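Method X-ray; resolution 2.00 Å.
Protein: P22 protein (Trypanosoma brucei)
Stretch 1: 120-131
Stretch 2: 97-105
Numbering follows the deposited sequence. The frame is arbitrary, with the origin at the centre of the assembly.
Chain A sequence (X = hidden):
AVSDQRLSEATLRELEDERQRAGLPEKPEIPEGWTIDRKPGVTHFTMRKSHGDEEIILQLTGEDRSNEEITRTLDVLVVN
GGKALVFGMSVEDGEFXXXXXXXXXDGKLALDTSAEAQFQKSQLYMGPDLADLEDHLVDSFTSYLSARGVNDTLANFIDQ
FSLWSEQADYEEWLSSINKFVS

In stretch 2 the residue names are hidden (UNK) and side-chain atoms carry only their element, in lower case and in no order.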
ATOM      1  N   GLN A 120      -5.464   8.964   5.797  1.00 36.84           N
ATOM      2  CA  GLN A 120      -6.330   9.375   6.893  1.00 37.69           C
ATOM      3  C   GLN A 120      -7.596   8.529   6.943  1.00 36.81           C
ATOM      4  O   GLN A 120      -8.036   8.112   8.012  1.00 37.70           O
ATOM      5  CB  GLN A 120      -6.678  10.855   6.754  1.00 38.59           C
ATOM      6  CG  GLN A 120      -5.528  11.782   7.124  1.00 41.29           C
ATOM      7  CD  GLN A 120      -5.820  13.227   6.795  1.00 42.89           C
ATOM      8  OE1 GLN A 120      -6.963  13.674   6.892  1.00 43.41           O
ATOM      9  NE2 GLN A 120      -4.784  13.976   6.419  1.00 41.98           N
ATOM     10  N   LYS A 121      -8.181   8.269   5.784  1.00 36.41           N
ATOM     11  CA  LYS A 121      -9.387   7.456   5.728  1.00 37.54           C
ATOM     12  C   LYS A 121      -9.118   5.984   6.052  1.00 36.53           C
ATOM     13  O   LYS A 121     -10.024   5.269   6.474  1.00 37.50           O
ATOM     14  CB  LYS A 121     -10.051   7.600   4.352  1.00 36.40           C
ATOM     15  CG  LYS A 121     -10.658   8.989   4.152  1.00 39.19           C
ATOM     16  CD  LYS A 121     -11.265   9.193   2.773  1.00 39.66           C
ATOM     17  CE  LYS A 121     -10.204   9.425   1.700  1.00 39.61           C
ATOM     18  NZ  LYS A 121     -10.837   9.867   0.428  1.00 36.67           N
ATOM     19  N   SER A 122      -7.880   5.533   5.875  1.00 34.96           N
ATOM     20  CA  SER A 122      -7.544   4.138   6.158  1.00 35.69           C
ATOM     21  C   SER A 122      -7.584   3.842   7.661  1.00 35.74           C
ATOM     22  O   SER A 122      -7.594   2.685   8.077  1.00 36.70           O
ATOM     23  CB  SER A 122      -6.152   3.794   5.612  1.00 34.74           C
ATOM     24  OG  SER A 122      -5.134   4.248   6.489  1.00 32.60           O
ATOM     25  N   GLN A 123      -7.611   4.895   8.470  1.00 35.55           N
ATOM     26  CA  GLN A 123      -7.652   4.746   9.922  1.00 36.48           C
ATOM     27  C   GLN A 123      -9.074   4.810  10.465  1.00 34.87           C
ATOM     28  O   GLN A 123      -9.293   4.637  11.658  1.00 35.34           O
ATOM     29  CB  GLN A 123      -6.817   5.840  10.587  1.00 38.07           C
ATOM     30  CG  GLN A 123      -5.346   5.803  10.207  1.00 43.92           C
ATOM     31  CD  GLN A 123      -4.534   6.836  10.951  1.00 47.71           C
ATOM     32  OE1 GLN A 123      -4.742   8.039  10.791  1.00 49.55           O
ATOM     33  NE2 GLN A 123      -3.606   6.372  11.779  1.00 50.27           N
ATOM     34  N   LEU A 124     -10.038   5.056   9.586  1.00 34.14           N
ATOM     35  CA  LEU A 124     -11.437   5.161   9.999  1.00 34.21           C
ATOM     36  C   LEU A 124     -12.147   3.811   9.998  1.00 32.49           C
ATOM     37  O   LEU A 124     -11.679   2.848   9.385  1.00 30.02           O
ATOM     38  CB  LEU A 124     -12.184   6.121   9.069  1.00 33.60           C
ATOM     39  CG  LEU A 124     -11.589   7.521   8.932  1.00 36.00           C
ATOM     40  CD1 LEU A 124     -12.376   8.295   7.888  1.00 38.47           C
ATOM     41  CD2 LEU A 124     -11.613   8.236  10.280  1.00 36.67           C
ATOM     42  N   TYR A 125     -13.282   3.760  10.689  1.00 31.43           N
ATOM     43  CA  TYR A 125     -14.096   2.555  10.769  1.00 31.45           C
ATOM     44  C   TYR A 125     -14.465   2.169   9.346  1.00 30.70           C
ATOM     45  O   TYR A 125     -14.890   3.017   8.558  1.00 31.70           O
ATOM     46  CB  TYR A 125     -15.364   2.830  11.580  1.00 33.09           C
ATOM     47  CG  TYR A 125     -16.277   1.636  11.747  1.00 35.43           C
ATOM     48  CD1 TYR A 125     -15.792   0.420  12.233  1.00 34.82           C
ATOM     49  CD2 TYR A 125     -17.638   1.735  11.461  1.00 35.25           C
ATOM     50  CE1 TYR A 125     -16.642  -0.668  12.429  1.00 33.78           C
ATOM     51  CE2 TYR A 125     -18.495   0.657  11.659  1.00 32.71           C
ATOM     52  CZ  TYR A 125     -17.990  -0.537  12.141  1.00 34.41           C
ATOM     53  OH  TYR A 125     -18.841  -1.596  12.338  1.00 31.67           O
ATOM     54  N   MET A 126     -14.295   0.894   9.016  1.00 30.64           N
ATOM     55  CA  MET A 126     -14.584   0.411   7.673  1.00 31.84           C
ATOM     56  C   MET A 126     -15.933  -0.291   7.558  1.00 30.38           C
ATOM     57  O   MET A 126     -16.190  -1.002   6.586  1.00 31.21           O
ATOM     58  CB  MET A 126     -13.472  -0.529   7.229  1.00 33.27           C
ATOM     59  CG  MET A 126     -12.105   0.140   7.145  1.00 37.52           C
ATOM     60  SD  MET A 126     -12.088   1.463   5.916  1.00 40.57           S
ATOM     61  CE  MET A 126     -12.206   0.505   4.417  1.00 42.92           C
ATOM     62  N   GLY A 127     -16.789  -0.082   8.549  1.00 28.57           N
ATOM     63  CA  GLY A 127     -18.095  -0.715   8.545  1.00 30.13           C
ATOM     64  C   GLY A 127     -17.992  -2.175   8.935  1.00 30.74           C
ATOM     65  O   GLY A 127     -16.887  -2.693   9.098  1.00 30.27           O
ATOM     66  N   PRO A 128     -19.126  -2.872   9.087  1.00 31.13           N
ATOM     67  CA  PRO A 128     -19.122  -4.287   9.460  1.00 31.08           C
ATOM     68  C   PRO A 128     -18.809  -5.207   8.285  1.00 33.32           C
ATOM     69  O   PRO A 128     -18.864  -4.799   7.119  1.00 30.41           O
ATOM     70  CB  PRO A 128     -20.543  -4.505   9.959  1.00 31.42           C
ATOM     71  CG  PRO A 128     -21.335  -3.666   8.996  1.00 29.43           C
ATOM     72  CD  PRO A 128     -20.511  -2.376   8.949  1.00 31.65           C
ATOM     73  N   ASP A 129     -18.475  -6.451   8.616  1.00 33.61           N
ATOM     74  CA  ASP A 129     -18.200  -7.481   7.628  1.00 35.84           C
ATOM     75  C   ASP A 129     -19.595  -7.792   7.077  1.00 36.23           C
ATOM     76  O   ASP A 129     -20.503  -8.113   7.844  1.00 35.51           O
ATOM     77  CB  ASP A 129     -17.610  -8.708   8.331  1.00 37.41           C
ATOM     78  CG  ASP A 129     -17.325  -9.849   7.383  1.00 41.06           C
ATOM     79  OD1 ASP A 129     -17.980  -9.929   6.325  1.00 42.75           O
ATOM     80  OD2 ASP A 129     -16.451 -10.681   7.707  1.00 44.64           O
ATOM     81  N   LEU A 130     -19.776  -7.671   5.766  1.00 34.86           N
ATOM     82  CA  LEU A 130     -21.082  -7.925   5.164  1.00 37.34           C
ATOM     83  C   LEU A 130     -21.692  -9.262   5.582  1.00 37.21           C
ATOM     84  O   LEU A 130     -22.914  -9.416   5.616  1.00 34.75           O
ATOM     85  CB  LEU A 130     -20.983  -7.860   3.639  1.00 38.44           C
ATOM     86  CG  LEU A 130     -21.299  -6.507   2.998  1.00 43.37           C
ATOM     87  CD1 LEU A 130     -22.774  -6.195   3.222  1.00 45.13           C
ATOM     88  CD2 LEU A 130     -20.426  -5.413   3.588  1.00 42.42           C
ATOM     89  N   ALA A 131     -20.832 -10.220   5.903  1.00 36.33           N
ATOM     90  CA  ALA A 131     -21.272 -11.543   6.316  1.00 37.57           C
ATOM     91  C   ALA A 131     -21.966 -11.540   7.677  1.00 36.51           C
ATOM     92  O   ALA A 131     -22.619 -12.510   8.043  1.00 37.64           O
ATOM     93  CB  ALA A 131     -20.077 -12.499   6.335  1.00 36.50           C
ATOM     94  N   UNK A  97     -20.661  -6.296  -6.625  1.00 41.51           N
ATOM     95  CA  UNK A  97     -20.597  -7.033  -5.381  1.00 40.45           C
ATOM     96  C   UNK A  97     -20.174  -6.033  -4.310  1.00 39.30           C
ATOM     97  O   UNK A  97     -19.157  -5.359  -4.449  1.00 38.51           O
ATOM     98  c   UNK A  97     -19.931  -9.139  -6.561  1.00 43.41           C
ATOM     99  c   UNK A  97     -19.561  -8.164  -5.449  1.00 41.02           C
ATOM    100  c   UNK A  97     -19.495  -8.880  -4.118  1.00 42.24           C
ATOM    101  N   UNK A  98     -20.964  -5.911  -3.253  1.00 36.70           N
ATOM    102  CA  UNK A  98     -20.616  -4.988  -2.189  1.00 35.16           C
ATOM    103  C   UNK A  98     -19.642  -5.691  -1.243  1.00 35.21           C
ATOM    104  O   UNK A  98     -19.950  -6.755  -0.709  1.00 34.24           O
ATOM    105  c   UNK A  98     -22.901  -3.951  -2.324  1.00 35.99           C
ATOM    106  c   UNK A  98     -24.266  -3.819  -1.689  1.00 35.57           C
ATOM    107  c   UNK A  98     -21.460  -3.547  -0.330  1.00 34.56           C
ATOM    108  c   UNK A  98     -21.858  -4.557  -1.388  1.00 34.96           C
ATOM    109  N   UNK A  99     -18.471  -5.101  -1.039  1.00 33.05           N
ATOM    110  CA  UNK A  99     -17.487  -5.691  -0.150  1.00 33.96           C
ATOM    111  C   UNK A  99     -17.457  -4.959   1.173  1.00 34.39           C
ATOM    112  O   UNK A  99     -17.245  -5.573   2.215  1.00 33.69           O
ATOM    113  n   UNK A  99     -15.457  -5.712  -3.103  1.00 39.80           N
ATOM    114  c   UNK A  99     -16.091  -5.648  -0.778  1.00 34.66           C
ATOM    115  o   UNK A  99     -16.505  -7.500  -2.223  1.00 39.82           O
ATOM    116  c   UNK A  99     -16.035  -6.366  -2.099  1.00 39.01           C
ATOM    117  N   UNK A 100     -17.662  -3.645   1.122  1.00 34.23           N
ATOM    118  CA  UNK A 100     -17.652  -2.806   2.314  1.00 34.50           C
ATOM    119  C   UNK A 100     -18.635  -1.653   2.168  1.00 31.56           C
ATOM    120  O   UNK A 100     -18.956  -1.236   1.064  1.00 31.68           O
ATOM    121  n   UNK A 100     -14.350  -3.594   1.987  1.00 42.34           N
ATOM    122  c   UNK A 100     -15.218  -3.254   2.930  1.00 41.11           C
ATOM    123  c   UNK A 100     -16.253  -2.210   2.550  1.00 37.99           C
ATOM    124  o   UNK A 100     -15.199  -3.746   4.058  1.00 45.31           O
ATOM    125  N   UNK A 101     -19.111  -1.158   3.302  1.00 31.10           N
ATOM    126  CA  UNK A 101     -20.017  -0.018   3.350  1.00 29.78           C
ATOM    127  C   UNK A 101     -19.513   0.846   4.495  1.00 29.55           C
ATOM    128  O   UNK A 101     -19.555   0.435   5.657  1.00 29.44           O
ATOM    129  c   UNK A 101     -21.472  -0.414   3.658  1.00 29.71           C
ATOM    130  c   UNK A 101     -22.328   0.852   3.777  1.00 30.12           C
ATOM    131  c   UNK A 101     -22.014  -1.310   2.567  1.00 31.09           C
ATOM    132  N   UNK A 102     -19.008   2.027   4.157  1.00 29.60           N
ATOM    133  CA  UNK A 102     -18.488   2.957   5.145  1.00 32.56           C
ATOM    134  C   UNK A 102     -19.302   4.233   5.114  1.00 32.81           C
ATOM    135  O   UNK A 102     -19.947   4.555   4.110  1.00 31.41           O
ATOM    136  c   UNK A 102     -17.037   3.337   4.829  1.00 33.59           C
ATOM    137  s   UNK A 102     -15.960   1.959   4.497  1.00 40.09           S
ATOM    138  N   UNK A 103     -19.275   4.954   6.227  1.00 32.83           N
ATOM    139  CA  UNK A 103     -19.948   6.232   6.287  1.00 33.22           C
ATOM    140  C   UNK A 103     -18.898   7.274   6.640  1.00 31.53           C
ATOM    141  O   UNK A 103     -18.110   7.082   7.560  1.00 32.90           O
ATOM    142  c   UNK A 103     -22.348   9.768   8.048  1.00 36.38           C
ATOM    143  c   UNK A 103     -22.798   7.704   6.252  1.00 34.56           C
ATOM    144  c   UNK A 103     -23.277   9.931   7.026  1.00 36.14           C
ATOM    145  c   UNK A 103     -23.502   8.902   6.130  1.00 35.83           C
ATOM    146  c   UNK A 103     -21.649   8.567   8.165  1.00 35.61           C
ATOM    147  c   UNK A 103     -21.867   7.527   7.266  1.00 33.84           C
ATOM    148  c   UNK A 103     -21.050   6.270   7.333  1.00 30.56           C
ATOM    149  N   UNK A 104     -18.884   8.371   5.895  1.00 30.99           N
ATOM    150  CA  UNK A 104     -17.925   9.432   6.141  1.00 33.57           C
ATOM    151  C   UNK A 104     -18.617  10.740   6.493  1.00 33.39           C
ATOM    152  O   UNK A 104     -19.294  11.338   5.661  1.00 31.00           O
ATOM    153  c   UNK A 104     -17.041   9.624   4.907  1.00 33.32           C
ATOM    154  n   UNK A 104     -14.568   6.771   5.319  1.00 36.70           N
ATOM    155  n   UNK A 104     -15.257   5.637   7.207  1.00 33.77           N
ATOM    156  c   UNK A 104     -16.252   8.388   4.538  1.00 34.44           C
ATOM    157  n   UNK A 104     -13.888   4.609   5.672  1.00 36.65           N
ATOM    158  c   UNK A 104     -14.569   5.674   6.068  1.00 36.34           C
ATOM    159  c   UNK A 104     -15.295   7.993   5.649  1.00 35.28           C
ATOM    160  N   UNK A 105     -18.450  11.176   7.735  1.00 34.46           N
ATOM    161  CA  UNK A 105     -19.050  12.426   8.179  1.00 37.66           C
ATOM    162  C   UNK A 105     -18.389  13.591   7.447  1.00 38.68           C
ATOM    163  O   UNK A 105     -19.041  14.579   7.106  1.00 37.31           O
ATOM    164  c   UNK A 105     -18.870  12.586   9.690  1.00 38.77           C
ATOM    165  c   UNK A 105     -21.754  11.154  11.356  1.00 39.95           C
ATOM    166  n   UNK A 105     -20.848  10.275  11.743  1.00 41.95           N
ATOM    167  c   UNK A 105     -19.820  11.760  10.497  1.00 41.44           C
ATOM    168  c   UNK A 105     -19.629  10.631  11.220  1.00 41.22           C
ATOM    169  n   UNK A 105     -21.160  12.061  10.603  1.00 39.72           N
TER
HETATM  170  O   HOH W   1     -17.578  -7.499   4.091  1.00 33.70           O
HETATM  171  O   HOH W   2     -16.143  -5.685   5.452  1.00 49.45           O
HETATM  172  O   HOH W   3     -18.000  -2.790   5.573  1.00 29.74           O
HETATM  173  O   HOH W   4     -17.838   3.576   8.336  1.00 29.53           O

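Position 97 carries three carbons, one bearing the other two, and does not reach stretch 1: Val 97.

Position 98 has four carbons, forked at the first, with one arm two carbons long; the short arm's carbon lies 4.5 Å from Leu 130 CG. This is Ile 98. Its CB points toward stretch 1, and CG2 makes that loose apolar contact at the end of the interface.

At position 99 two carbons are followed by one oxygen and one nitrogen on the second, a carboxamide, hence Asn 99. The side chain points away; the backbone does the work. Asn 99 O accepts from water 1 at 2.7 Å, and that water accepts from Leu 130 N at 2.8 Å.

Position 100 repeats the carboxamide pattern, two carbons with one oxygen and one nitrogen, but its CB points sideways and its side-chain oxygen comes near Met 126 O. This is Asn 100, whose OD1 accepts from water 2 at 2.6 Å.

Position 101 again shows one carbon bearing two, buried: Val 101. Its backbone faces the loop on both counts: Val 101 N donates to water 3 at 3.0 Å, and Val 101 O receives a CA-H...O contact from Gly 127 CA at 3.4 Å. An ideal CB on Gly 127 would sit 2.0 Å from Val 101 O, a clash, and its positive phi also favours glycine.

Position 102 has one carbon and a sulfur, the sulfur 4.0 Å from Met 126 CE and 3.6 Å from Met 126 O: Cys 102.

Position 103, one carbon and a six-carbon ring, is Phe 103; the ring leads away from stretch 1. Phe 103 N donates to water 4 at 2.9 Å, which donates to Tyr 125 O at 3.0 Å.

Position 104 runs three carbons, a nitrogen, then a carbon with two nitrogens, a guanidinium with one terminal nitrogen 3.0 Å from Tyr 125 O: Arg 104. That nitrogen, NH1, donates to Tyr 125 O, and NH2 donates weakly to the same Tyr 125 O at 3.4 Å. Leu 124 CB covers one face, 3.6 Å from NH1, while Met 126 SD lies at the edge, 3.6 Å from NH2.

Position 105, one carbon and a five-membered ring of three carbons and two nitrogens, is His 105, out of reach.

The rule is an anchored strand whose backbone meets the loop largely through water. Arg 104 secures one end and Leu 130 packs at the other; between them Gly 127 allows close approach, and water 3 joins Val 101 N to Met 126 O and Pro 128 O, each 2.7 Å from the water oxygen.

Stretch 2 (97-105) VINNVCFRH
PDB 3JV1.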